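Local coordinates for protein histidinol-phosphate aminotransferase (PDB 3FTB) that probably acts as a pyridoxal 5'-phosphate-dependent aminotransferase, presumably on histidinol phosphate, at residues Val148-Pro153 / Gly159-Glu164; His168-Ala173 / Ser205-Ile210; Ser194-Gly199 / Ile209-Thr214; Ser96-Ile101 / Lys177-Ile182; Arg325-Asn328 / Asp333-Phe336. All coordinates share one frame; numbering follows the deposited sequence.

Contacts 1 to 4 all belong to one seven-stranded mixed sheet and its surroundings, whereas contact 5 stands apart at the connection of two strands of the five-stranded sheet, about 22 Å centre to centre from contact 1, its nearest companion. Contacts 2 and 4 lie on opposite faces of strand 179-183 and are van der Waals contacts, mostly between apolar groups. Contact 1 adds a single side-chain-to-backbone hydrogen bond where strand 147-151 ends. Contact 3 shares I209 and I210 with contact 2 but runs on past the end of strand 207-212, where R211 and T214 each hold a phosphate ion. N152 of contact 1 binds S195 of contact 3. Contact 5 is only partly buried and relies on turns, a weak bond and water.

Contact 1: residues Val148-Pro153 / Gly159-Glu164; sequences VIIGNP and GLINKE
I150 and I161 meet end on, and this is where the apolar packing is tight: I161 CD1 comes within 3.4 Å of I150 CG2, closer than carbons usually sit, and 3.7 Å from I150 CD1. With its CG1 anti to the carbonyl carbon (chi1 -59°), I161 extends CD1 into the fork of the I150 branches, and F166 of helix 163-176 touches both residues. Next along, N152 OD1 accepts I161 N at 3.1 Å. The bond is fairly straight at hydrogen, 155°, but the donor stands well above the amide's carbonyl plane. N152 ND2 points its hydrogens elsewhere, chiefly to S195 O. All this happens where strand 147-151 gives way to the loop leading into helix 163-176, the first connection of a beta-alpha-beta unit, and the peptide between N152 and P153 is cis. Oxygens still approach closely here: N152 OD1 lies 3.0 Å from L160 CD2, and G159 O 3.0 Å from P153 CA in a bent CA-H...O contact. Only the side chains of P153 and L160 pack loosely, P153 running alongside L160 with its CG 4.1 Å from L160 CD2. On this side G159 and L160 are partly open to solvent, while I150 and I161 are buried.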
# COMPACT_ATOMS: atom_id res chain seq x y z
N VAL A 148 -17.28 -15.14 -10.77
CA VAL A 148 -18.34 -14.15 -10.64
C VAL A 148 -17.89 -13.17 -9.57
O VAL A 148 -17.23 -13.57 -8.61
CB VAL A 148 -19.68 -14.79 -10.19
CG1 VAL A 148 -20.78 -13.71 -10.03
CG2 VAL A 148 -20.13 -15.87 -11.16
N ILE A 149 -18.23 -11.90 -9.74
CA ILE A 149 -18.08 -10.91 -8.66
C ILE A 149 -19.40 -10.15 -8.50
O ILE A 149 -19.99 -9.65 -9.47
CB ILE A 149 -16.89 -9.93 -8.88
CG1 ILE A 149 -16.76 -8.95 -7.70
CG2 ILE A 149 -17.02 -9.17 -10.21
CD1 ILE A 149 -15.39 -8.32 -7.56
N ILE A 150 -19.88 -10.08 -7.27
CA ILE A 150 -21.20 -9.57 -6.98
C ILE A 150 -21.16 -8.83 -5.63
O ILE A 150 -20.55 -9.30 -4.69
CB ILE A 150 -22.23 -10.73 -6.96
CG1 ILE A 150 -23.66 -10.21 -6.83
CG2 ILE A 150 -21.92 -11.71 -5.85
CD1 ILE A 150 -24.69 -11.31 -6.92
N GLY A 151 -21.78 -7.66 -5.56
CA GLY A 151 -21.76 -6.88 -4.33
C GLY A 151 -22.83 -7.30 -3.34
O GLY A 151 -23.95 -7.64 -3.72
N ASN A 152 -22.48 -7.27 -2.06
CA ASN A 152 -23.42 -7.59 -1.01
C ASN A 152 -23.19 -6.69 0.20
O ASN A 152 -22.38 -7.03 1.06
CB ASN A 152 -23.22 -9.03 -0.54
CG ASN A 152 -24.30 -9.47 0.43
OD1 ASN A 152 -25.43 -8.97 0.39
ND2 ASN A 152 -23.98 -10.43 1.30
N PRO A 153 -23.92 -5.55 0.28
CA PRO A 153 -24.93 -5.11 -0.69
C PRO A 153 -24.31 -4.41 -1.89
O PRO A 153 -23.20 -3.90 -1.81
CB PRO A 153 -25.80 -4.12 0.12
CG PRO A 153 -25.10 -3.90 1.40
CD PRO A 153 -23.79 -4.60 1.40
N GLY A 159 -28.64 -3.47 -2.89
CA GLY A 159 -29.30 -4.76 -2.80
C GLY A 159 -28.46 -5.83 -2.12
O GLY A 159 -27.26 -5.95 -2.38
N LEU A 160 -29.09 -6.61 -1.24
CA LEU A 160 -28.45 -7.75 -0.60
C LEU A 160 -28.71 -9.03 -1.38
O LEU A 160 -29.81 -9.23 -1.88
CB LEU A 160 -28.98 -7.94 0.82
CG LEU A 160 -28.50 -7.00 1.92
CD1 LEU A 160 -29.44 -7.07 3.11
CD2 LEU A 160 -27.07 -7.35 2.34
N ILE A 161 -27.71 -9.90 -1.49
CA ILE A 161 -27.89 -11.21 -2.11
C ILE A 161 -28.79 -12.14 -1.28
O ILE A 161 -28.44 -12.54 -0.17
CB ILE A 161 -26.54 -11.91 -2.33
CG1 ILE A 161 -25.62 -11.07 -3.22
CG2 ILE A 161 -26.75 -13.30 -2.91
CD1 ILE A 161 -24.19 -11.59 -3.27
N ASN A 162 -29.95 -12.48 -1.83
CA ASN A 162 -30.87 -13.47 -1.26
C ASN A 162 -30.16 -14.79 -1.02
O ASN A 162 -29.79 -15.48 -1.98
CB ASN A 162 -32.07 -13.65 -2.22
CG ASN A 162 -33.14 -14.60 -1.68
OD1 ASN A 162 -32.86 -15.72 -1.27
ND2 ASN A 162 -34.39 -14.14 -1.71
N LYS A 163 -29.95 -15.14 0.24
CA LYS A 163 -29.18 -16.33 0.56
C LYS A 163 -29.86 -17.57 -0.01
O LYS A 163 -29.22 -18.35 -0.72
CB LYS A 163 -28.97 -16.48 2.07
CG LYS A 163 -27.72 -17.26 2.43
CD LYS A 163 -27.70 -17.65 3.89
CE LYS A 163 -27.34 -16.50 4.83
NZ LYS A 163 -27.53 -16.93 6.25
N GLU A 164 -31.14 -17.75 0.25
CA GLU A 164 -31.84 -18.94 -0.22
C GLU A 164 -31.71 -19.18 -1.74
O GLU A 164 -31.39 -20.29 -2.16
CB GLU A 164 -33.30 -18.94 0.26
CG GLU A 164 -34.18 -20.02 -0.37
CD GLU A 164 -34.96 -19.50 -1.58
OE1 GLU A 164 -35.50 -18.38 -1.50
OE2 GLU A 164 -35.04 -20.22 -2.60

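Contact 2: residues His168-Ala173 / Ser205-Ile210; sequences HVLKLA and SCLFII
C206 presses against A173 and L170 on the inner side of helix 163-176, and its short side chain can be followed outward. C206 CB lies 3.9 Å from A173 CB, already in contact with the helix. From there SG turns into the position between the backbone N and the carbonyl carbon (chi1 67°), which lays the sulfur against the helix. SG meets A173 CB at 3.6 Å, the closest approach between the two segments. SG also lies 3.9 Å from L170 O, a backbone oxygen nearly one turn back, and 4.4 Å from L170 CD2. The sulfur thus fills the notch between L170 and A173 by van der Waals contact.

L170 carries the contact further along the strand. Its CD2 lies 4.1 Å from L207 CD2, and the two leucine side chains cross at about a right angle. I180 of strand 179-183 touches L170, A173 and L207 alike, so the helix rests on two neighbouring strands at once, with F197 also against L170. Residues F208 and I210 turn to the far side of the strand, where they meet helix 87-95. All four residues in contact are buried, as expected of a helix packed on one face of the alpha/beta/alpha sandwich that forms the large domain of fold type I pyridoxal-phosphate enzymes.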
# COMPACT_ATOMS: atom_id res chain seq x y z
N HIS A 168 -28.20 -22.02 -4.70
CA HIS A 168 -28.13 -22.80 -5.93
C HIS A 168 -26.92 -22.38 -6.76
O HIS A 168 -26.29 -23.21 -7.40
CB HIS A 168 -29.42 -22.66 -6.72
CG HIS A 168 -30.64 -22.95 -5.91
ND1 HIS A 168 -31.11 -24.23 -5.70
CD2 HIS A 168 -31.46 -22.13 -5.21
CE1 HIS A 168 -32.18 -24.19 -4.93
NE2 HIS A 168 -32.41 -22.93 -4.61
N VAL A 169 -26.60 -21.10 -6.72
CA VAL A 169 -25.37 -20.62 -7.36
C VAL A 169 -24.15 -21.16 -6.61
O VAL A 169 -23.21 -21.67 -7.21
CB VAL A 169 -25.31 -19.07 -7.45
CG1 VAL A 169 -24.14 -18.62 -8.32
CG2 VAL A 169 -26.58 -18.52 -8.02
N LEU A 170 -24.17 -21.05 -5.28
CA LEU A 170 -23.05 -21.50 -4.47
C LEU A 170 -22.79 -22.99 -4.68
O LEU A 170 -21.65 -23.40 -4.90
CB LEU A 170 -23.30 -21.20 -3.00
CG LEU A 170 -23.17 -19.74 -2.58
CD1 LEU A 170 -22.91 -19.65 -1.09
CD2 LEU A 170 -22.06 -19.04 -3.35
N LYS A 171 -23.85 -23.79 -4.63
CA LYS A 171 -23.73 -25.23 -4.82
C LYS A 171 -23.21 -25.63 -6.19
O LYS A 171 -22.56 -26.64 -6.32
CB LYS A 171 -25.06 -25.94 -4.55
CG LYS A 171 -25.32 -26.28 -3.09
CD LYS A 171 -26.76 -26.75 -2.87
CE LYS A 171 -26.94 -27.32 -1.48
NZ LYS A 171 -25.89 -26.83 -0.54
N LEU A 172 -23.52 -24.84 -7.23
CA LEU A 172 -22.98 -25.08 -8.57
C LEU A 172 -21.53 -24.62 -8.71
O LEU A 172 -20.70 -25.33 -9.30
CB LEU A 172 -23.82 -24.39 -9.65
CG LEU A 172 -25.16 -24.97 -10.09
CD1 LEU A 172 -25.74 -24.11 -11.20
CD2 LEU A 172 -25.03 -26.41 -10.54
N ALA A 173 -21.23 -23.43 -8.19
CA ALA A 173 -19.85 -22.93 -8.20
C ALA A 173 -18.91 -23.94 -7.56
O ALA A 173 -17.95 -24.38 -8.18
CB ALA A 173 -19.75 -21.58 -7.50
N SER A 205 -15.54 -23.46 -0.59
CA SER A 205 -14.28 -22.81 -0.93
C SER A 205 -14.24 -22.25 -2.37
O SER A 205 -13.18 -22.10 -2.96
CB SER A 205 -13.06 -23.69 -0.61
OG SER A 205 -13.43 -24.98 -0.16
N CYS A 206 -15.42 -21.97 -2.91
CA CYS A 206 -15.56 -21.15 -4.12
C CYS A 206 -15.72 -19.70 -3.68
O CYS A 206 -15.35 -18.77 -4.39
CB CYS A 206 -16.76 -21.58 -4.97
SG CYS A 206 -18.39 -21.28 -4.23
N LEU A 207 -16.26 -19.53 -2.47
CA LEU A 207 -16.47 -18.20 -1.90
C LEU A 207 -15.16 -17.47 -1.64
O LEU A 207 -14.26 -17.99 -0.97
CB LEU A 207 -17.25 -18.29 -0.59
CG LEU A 207 -18.78 -18.28 -0.58
CD1 LEU A 207 -19.26 -18.48 0.85
CD2 LEU A 207 -19.30 -16.97 -1.13
N PHE A 208 -15.07 -16.25 -2.15
CA PHE A 208 -14.04 -15.33 -1.71
C PHE A 208 -14.73 -14.02 -1.32
O PHE A 208 -15.43 -13.41 -2.13
CB PHE A 208 -13.03 -15.09 -2.83
CG PHE A 208 -11.89 -14.19 -2.43
CD1 PHE A 208 -10.78 -14.70 -1.78
CD2 PHE A 208 -11.92 -12.83 -2.72
CE1 PHE A 208 -9.73 -13.88 -1.41
CE2 PHE A 208 -10.88 -12.00 -2.36
CZ PHE A 208 -9.78 -12.53 -1.70
N ILE A 209 -14.56 -13.61 -0.06
CA ILE A 209 -15.23 -12.40 0.43
C ILE A 209 -14.26 -11.24 0.62
O ILE A 209 -13.14 -11.44 1.10
CB ILE A 209 -15.96 -12.65 1.79
CG1 ILE A 209 -16.79 -13.94 1.76
CG2 ILE A 209 -16.79 -11.46 2.18
CD1 ILE A 209 -17.85 -13.96 0.70
N ILE A 210 -14.70 -10.04 0.24
CA ILE A 210 -13.93 -8.82 0.44
C ILE A 210 -14.60 -7.94 1.50
O ILE A 210 -15.77 -7.54 1.35
CB ILE A 210 -13.80 -8.05 -0.88
CG1 ILE A 210 -13.08 -8.91 -1.91
CG2 ILE A 210 -13.06 -6.76 -0.67
CD1 ILE A 210 -12.86 -8.22 -3.26

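Contact 3: residues Ser194-Gly199 / Ile209-Thr214; sequences SSSFVG and IIRAMT. With PO4 (phosphate ion), chain G; PO4 (phosphate ion), chain E.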
# COMPACT_ATOMS: atom_id res chain seq x y z
N SER A 194 -26.28 -12.59 9.37
CA SER A 194 -26.75 -13.51 8.39
C SER A 194 -26.89 -12.88 7.03
O SER A 194 -27.16 -13.58 6.12
CB SER A 194 -27.89 -14.41 8.89
OG SER A 194 -29.16 -13.86 8.72
N SER A 195 -26.61 -11.57 6.92
CA SER A 195 -26.58 -10.87 5.64
C SER A 195 -25.28 -11.08 4.89
O SER A 195 -25.26 -11.03 3.65
CB SER A 195 -26.85 -9.37 5.82
OG SER A 195 -28.24 -9.14 5.93
N SER A 196 -24.19 -11.34 5.63
CA SER A 196 -22.91 -11.71 5.02
C SER A 196 -22.83 -13.20 4.75
O SER A 196 -23.45 -14.01 5.44
CB SER A 196 -21.73 -11.28 5.90
OG SER A 196 -21.80 -11.89 7.16
N PHE A 197 -22.06 -13.56 3.74
CA PHE A 197 -21.81 -14.94 3.43
C PHE A 197 -20.61 -15.45 4.22
O PHE A 197 -20.16 -16.57 4.00
CB PHE A 197 -21.53 -15.11 1.94
CG PHE A 197 -22.77 -15.15 1.10
CD1 PHE A 197 -23.49 -13.98 0.85
CD2 PHE A 197 -23.23 -16.34 0.57
CE1 PHE A 197 -24.64 -14.01 0.09
CE2 PHE A 197 -24.38 -16.37 -0.20
CZ PHE A 197 -25.09 -15.21 -0.44
N VAL A 198 -20.08 -14.63 5.12
CA VAL A 198 -18.90 -15.06 5.88
C VAL A 198 -19.17 -16.37 6.63
O VAL A 198 -18.30 -17.23 6.73
CB VAL A 198 -18.38 -13.98 6.86
CG1 VAL A 198 -17.65 -12.87 6.09
CG2 VAL A 198 -19.52 -13.42 7.73
N GLY A 199 -20.40 -16.52 7.13
CA GLY A 199 -20.78 -17.74 7.83
C GLY A 199 -20.98 -18.93 6.91
O GLY A 199 -21.38 -20.01 7.35
N ILE A 209 -14.56 -13.61 -0.06
CA ILE A 209 -15.23 -12.40 0.43
C ILE A 209 -14.26 -11.24 0.62
O ILE A 209 -13.14 -11.44 1.10
CB ILE A 209 -15.96 -12.65 1.79
CG1 ILE A 209 -16.79 -13.94 1.76
CG2 ILE A 209 -16.79 -11.46 2.18
CD1 ILE A 209 -17.85 -13.96 0.70
N ILE A 210 -14.70 -10.04 0.24
CA ILE A 210 -13.93 -8.82 0.44
C ILE A 210 -14.60 -7.94 1.50
O ILE A 210 -15.77 -7.54 1.35
CB ILE A 210 -13.80 -8.05 -0.88
CG1 ILE A 210 -13.08 -8.91 -1.91
CG2 ILE A 210 -13.06 -6.76 -0.67
CD1 ILE A 210 -12.86 -8.22 -3.26
N ARG A 211 -13.89 -7.67 2.59
CA ARG A 211 -14.39 -6.71 3.57
C ARG A 211 -13.53 -5.45 3.55
O ARG A 211 -12.48 -5.43 2.93
CB ARG A 211 -14.37 -7.31 4.96
CG ARG A 211 -15.30 -8.49 5.16
CD ARG A 211 -16.72 -8.07 5.16
NE ARG A 211 -17.57 -9.16 5.66
CZ ARG A 211 -18.10 -9.18 6.87
NH1 ARG A 211 -17.87 -8.17 7.70
NH2 ARG A 211 -18.87 -10.19 7.24
N ALA A 212 -13.98 -4.42 4.26
CA ALA A 212 -13.22 -3.18 4.38
C ALA A 212 -13.56 -2.44 5.66
O ALA A 212 -14.67 -2.56 6.18
CB ALA A 212 -13.49 -2.29 3.18
N MET A 213 -12.59 -1.68 6.17
CA MET A 213 -12.79 -0.84 7.34
C MET A 213 -12.98 0.60 6.88
O MET A 213 -13.09 1.52 7.69
CB MET A 213 -11.56 -0.90 8.25
CG MET A 213 -11.32 -2.24 8.96
SD MET A 213 -10.10 -2.07 10.28
CE MET A 213 -11.05 -1.13 11.48
N THR A 214 -13.01 0.77 5.56
CA THR A 214 -13.00 2.08 4.91
C THR A 214 -14.32 2.83 4.97
O THR A 214 -14.34 4.03 5.17
CB THR A 214 -12.60 1.93 3.44
OG1 THR A 214 -11.46 1.06 3.34
CG2 THR A 214 -12.27 3.28 2.84
P PO4 G . -19.49 -9.32 10.58
O1 PO4 G . -18.64 -8.24 9.94
O2 PO4 G . -18.74 -9.91 11.75
O3 PO4 G . -20.80 -8.71 11.04
O4 PO4 G . -19.79 -10.43 9.60
P PO4 E . -11.10 1.17 -0.34
O1 PO4 E . -9.82 0.82 -1.05
O2 PO4 E . -11.37 0.18 0.76
O3 PO4 E . -11.00 2.53 0.31
O4 PO4 E . -12.23 1.12 -1.33
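Toward the end of strand 207-212, R211 meets S196 and V198 of the loop 194-199 and holds a phosphate ion that probably comes from the crystallisation liquor. The R211 chain bends at its second torsion (chi2 -71°), and its guanidinium grips the ion with two N-H groups: NH2 gives to O4 of that phosphate (chain G) at 2.5 Å, and NH1 gives to O1 of the same ion at 2.4 Å, a length too short to be taken at face value. Both bonds are nearly straight, 172°, and the phosphorus lies in the guanidinium plane, at its edge. The third donor, R211 NE, is taken by a salt bridge to E184, so the group is held from two directions and its rotation fixed.

Just past the strand, T214 OG1 donates to O2 of a second phosphate (chain E) at 2.7 Å. A87 N, S88 OG and R223 NH2 also bond this ion, and Y58 of the second subunit packs on T214, a setting consistent with the place where fold type I aminotransferases hold the cofactor's phosphate group.

Back at the arginine, V198 crosses it at about a right angle, though the V198 rotamer is less sure, and S196 CB lies 3.3 Å from R211 NH2. S196 OG has its own partner in P193 O. Nearer the start of the strand segment the contact becomes apolar: V198 CG1 is 4.2 Å from I209 CG2, and F197 CB is 4.0 Å from I209 CD1. The F197 ring leads away instead, toward I161 and I182.

Contact 4: residues Ser96-Ile101 / Lys177-Ile182; sequences SLFEKI and KKTIII
K178 NZ is held by two backbone carbonyls, I142 O and V145 O, and in the very next residue T179 brings its side chain against the ring of F98. F98 CZ lies 3.6 Å from T179 CB and 3.7 Å from T179 CG2, while F98 CE1 is 3.7 Å from T179 OG1. The far end of the ring therefore touches all three side-chain atoms of T179. The two side chains cross at about a right angle. F98 has CG anti to its carbonyl carbon (chi1 -44°), which sends the ring across toward strand 179-183; one of its faces carries L97 CB of its own segment, 3.9 Å above the plane and over the centre.

I181, two residues along the strand from T179, points the same way and runs antiparallel alongside F98, its CD1 3.9 Å from F98 CE2. The same methyl is 4.3 Å from I101 CD1, where the contact is looser.

These segments are not neighbours in the parallel part of the sheet: strand 147-151 runs between 100-105 and 179-183, so the contact spans it along one face. S147 lies against F98 and I101, and I149 against I101 and I181. K177, just past helix 163-176, closes it in a Schellman motif with positive phi before the strand begins. I180 turns to the other face, against L170 and A173 of that helix. F98 itself remains partly exposed at the margin, whereas I101, T179 and I181 are buried.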
# COMPACT_ATOMS: atom_id res chain seq x y z
N SER A 96 -7.54 -10.34 -10.88
CA SER A 96 -6.32 -10.54 -11.66
C SER A 96 -6.03 -12.02 -11.88
O SER A 96 -5.21 -12.38 -12.73
CB SER A 96 -5.11 -9.87 -11.00
OG SER A 96 -4.61 -10.65 -9.91
N LEU A 97 -6.71 -12.88 -11.13
CA LEU A 97 -6.43 -14.30 -11.10
C LEU A 97 -7.11 -15.07 -12.23
O LEU A 97 -6.69 -16.19 -12.56
CB LEU A 97 -6.88 -14.91 -9.78
CG LEU A 97 -6.39 -14.23 -8.51
CD1 LEU A 97 -6.65 -15.12 -7.31
CD2 LEU A 97 -4.89 -13.88 -8.63
N PHE A 98 -8.15 -14.49 -12.81
CA PHE A 98 -8.96 -15.23 -13.79
C PHE A 98 -8.90 -14.64 -15.18
O PHE A 98 -8.50 -13.49 -15.36
CB PHE A 98 -10.41 -15.32 -13.31
CG PHE A 98 -10.52 -15.66 -11.87
CD1 PHE A 98 -10.29 -16.95 -11.44
CD2 PHE A 98 -10.80 -14.68 -10.93
CE1 PHE A 98 -10.37 -17.27 -10.10
CE2 PHE A 98 -10.89 -14.99 -9.59
CZ PHE A 98 -10.66 -16.29 -9.17
N GLU A 99 -9.30 -15.44 -16.17
CA GLU A 99 -9.27 -15.02 -17.57
C GLU A 99 -10.68 -14.70 -18.12
O GLU A 99 -10.83 -14.36 -19.29
CB GLU A 99 -8.52 -16.06 -18.45
CG GLU A 99 -9.07 -17.50 -18.38
CD GLU A 99 -8.26 -18.50 -19.22
OE1 GLU A 99 -8.67 -19.69 -19.31
OE2 GLU A 99 -7.22 -18.10 -19.78
N LYS A 100 -11.69 -14.80 -17.26
CA LYS A 100 -13.06 -14.45 -17.62
C LYS A 100 -13.98 -14.36 -16.41
O LYS A 100 -14.00 -15.25 -15.56
CB LYS A 100 -13.62 -15.46 -18.61
CG LYS A 100 -14.93 -15.06 -19.23
CD LYS A 100 -15.28 -16.06 -20.31
CE LYS A 100 -16.45 -15.62 -21.14
NZ LYS A 100 -16.69 -16.62 -22.21
N ILE A 101 -14.75 -13.28 -16.32
CA ILE A 101 -15.61 -13.07 -15.17
C ILE A 101 -17.02 -12.62 -15.56
O ILE A 101 -17.22 -11.91 -16.53
CB ILE A 101 -15.00 -12.03 -14.20
CG1 ILE A 101 -15.56 -12.21 -12.79
CG2 ILE A 101 -15.26 -10.62 -14.71
CD1 ILE A 101 -14.76 -11.48 -11.67
N LYS A 177 -15.67 -25.88 -9.57
CA LYS A 177 -14.37 -25.30 -9.28
C LYS A 177 -14.30 -23.85 -9.76
O LYS A 177 -13.23 -23.33 -10.02
CB LYS A 177 -13.26 -26.12 -9.94
CG LYS A 177 -13.08 -27.51 -9.35
CD LYS A 177 -11.98 -28.28 -10.06
CE LYS A 177 -11.79 -29.66 -9.46
NZ LYS A 177 -10.74 -30.44 -10.16
N LYS A 178 -15.48 -23.24 -9.88
CA LYS A 178 -15.61 -21.84 -10.23
C LYS A 178 -15.39 -20.99 -8.97
O LYS A 178 -15.59 -21.47 -7.85
CB LYS A 178 -17.01 -21.57 -10.82
CG LYS A 178 -17.32 -22.30 -12.14
CD LYS A 178 -16.26 -21.98 -13.18
CE LYS A 178 -16.12 -23.07 -14.20
NZ LYS A 178 -17.14 -22.94 -15.26
N THR A 179 -14.95 -19.75 -9.14
CA THR A 179 -14.75 -18.89 -7.97
C THR A 179 -15.76 -17.74 -7.94
O THR A 179 -15.97 -17.05 -8.94
CB THR A 179 -13.31 -18.35 -7.89
OG1 THR A 179 -12.38 -19.44 -7.81
CG2 THR A 179 -13.14 -17.45 -6.66
N ILE A 180 -16.38 -17.52 -6.78
CA ILE A 180 -17.32 -16.42 -6.66
C ILE A 180 -16.83 -15.39 -5.64
O ILE A 180 -16.64 -15.71 -4.47
CB ILE A 180 -18.79 -16.90 -6.40
CG1 ILE A 180 -19.01 -17.30 -4.94
CG2 ILE A 180 -19.17 -18.03 -7.33
CD1 ILE A 180 -19.85 -16.31 -4.19
N ILE A 181 -16.61 -14.16 -6.11
CA ILE A 181 -16.07 -13.08 -5.30
C ILE A 181 -17.15 -12.13 -4.81
O ILE A 181 -17.77 -11.43 -5.62
CB ILE A 181 -15.06 -12.23 -6.10
CG1 ILE A 181 -13.91 -13.10 -6.63
CG2 ILE A 181 -14.54 -11.07 -5.25
CD1 ILE A 181 -13.20 -12.48 -7.80
N ILE A 182 -17.35 -12.07 -3.50
CA ILE A 182 -18.40 -11.21 -2.95
C ILE A 182 -17.86 -10.02 -2.19
O ILE A 182 -17.28 -10.17 -1.11
CB ILE A 182 -19.35 -11.98 -2.02
CG1 ILE A 182 -19.85 -13.24 -2.71
CG2 ILE A 182 -20.57 -11.15 -1.71
CD1 ILE A 182 -21.02 -13.87 -1.99

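Contact 5: residues Arg325-Asn328 / Asp333-Phe336; sequences RCCN and DDSF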
# COMPACT_ATOMS: atom_id res chain seq x y z
N ARG A 325 -24.44 11.25 -9.92
CA ARG A 325 -25.10 10.97 -11.18
C ARG A 325 -24.73 9.56 -11.59
O ARG A 325 -23.56 9.22 -11.64
CB ARG A 325 -24.65 11.97 -12.23
CG ARG A 325 -25.04 13.40 -11.88
CD ARG A 325 -24.28 14.37 -12.74
NE ARG A 325 -24.40 14.02 -14.14
CZ ARG A 325 -23.72 14.64 -15.11
NH1 ARG A 325 -22.89 15.62 -14.80
NH2 ARG A 325 -23.88 14.26 -16.37
N CYS A 326 -25.73 8.75 -11.86
CA CYS A 326 -25.49 7.35 -12.15
C CYS A 326 -25.31 7.08 -13.63
O CYS A 326 -25.48 5.95 -14.09
CB CYS A 326 -26.62 6.50 -11.56
SG CYS A 326 -26.53 6.50 -9.76
N CYS A 327 -24.96 8.13 -14.37
CA CYS A 327 -24.78 8.04 -15.82
C CYS A 327 -23.82 6.92 -16.22
O CYS A 327 -24.14 6.12 -17.11
CB CYS A 327 -24.27 9.38 -16.39
SG CYS A 327 -25.49 10.71 -16.38
N ASN A 328 -22.66 6.88 -15.57
CA ASN A 328 -21.58 5.97 -15.95
C ASN A 328 -21.65 4.56 -15.33
O ASN A 328 -20.66 3.80 -15.38
CB ASN A 328 -20.23 6.62 -15.64
CG ASN A 328 -20.12 7.06 -14.19
OD1 ASN A 328 -21.13 7.27 -13.52
ND2 ASN A 328 -18.89 7.18 -13.70
N ASP A 333 -29.27 5.26 -16.50
CA ASP A 333 -29.21 6.49 -17.30
C ASP A 333 -29.24 7.73 -16.40
O ASP A 333 -28.93 7.63 -15.21
CB ASP A 333 -30.33 6.52 -18.36
CG ASP A 333 -31.71 6.72 -17.76
OD1 ASP A 333 -31.85 6.63 -16.52
OD2 ASP A 333 -32.67 6.97 -18.53
N ASP A 334 -29.60 8.88 -16.96
CA ASP A 334 -29.52 10.14 -16.22
C ASP A 334 -30.71 10.40 -15.29
O ASP A 334 -30.74 11.39 -14.56
CB ASP A 334 -29.32 11.32 -17.17
CG ASP A 334 -28.50 12.44 -16.55
OD1 ASP A 334 -27.74 12.18 -15.59
OD2 ASP A 334 -28.60 13.59 -17.02
N SER A 335 -31.68 9.49 -15.31
CA SER A 335 -32.81 9.60 -14.41
C SER A 335 -32.47 8.98 -13.06
O SER A 335 -33.15 9.26 -12.07
CB SER A 335 -34.04 8.92 -15.00
OG SER A 335 -33.85 7.52 -15.07
N PHE A 336 -31.43 8.14 -13.01
CA PHE A 336 -30.98 7.57 -11.74
C PHE A 336 -29.91 8.45 -11.11
O PHE A 336 -29.04 8.99 -11.81
CB PHE A 336 -30.46 6.14 -11.91
CG PHE A 336 -31.46 5.20 -12.52
CD1 PHE A 336 -32.17 4.32 -11.72
CD2 PHE A 336 -31.68 5.20 -13.89
CE1 PHE A 336 -33.09 3.45 -12.28
CE2 PHE A 336 -32.60 4.33 -14.45
CZ PHE A 336 -33.30 3.45 -13.65
O HOH W 1 -27.77 10.76 -12.98
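The guanidinium of R325 and the carboxylate of D334 are turned 52° against each other, with R325 NE 4.1 Å from D334 OD1, opposite charges beyond salt-bridge range; the exact place of that oxygen is doubtful. The ring of F336 has D333 O at its edge, in plane. D333 uses its carboxylate to shape the turn: OD1 takes S335 OG at 2.6 Å on its syn lone pair and S335 N at 3.1 Å from above the plane. The second of these makes an Asx turn, nested in a type I turn from D333 to F336. S335 OG is bonded to R303 as well.

Between the segments, the single hydrogen of C326 N is shared between F336 O, weakly at 3.3 Å, and a water at 3.1 Å. That water links on to F336 O at a short 2.5 Å and to D334 OD1 at 3.0 Å, though its two protons may not serve every acceptor in reach. C326 CB packs on F336 CB at 3.9 Å. The contact closes the connection between antiparallel strands 321-325 and 336-340 of the five-stranded sheet. C326 and F336 rest on L301 of strand 299-304, and D334 reaches the start of helix 309-317 through its backbone bond to G309.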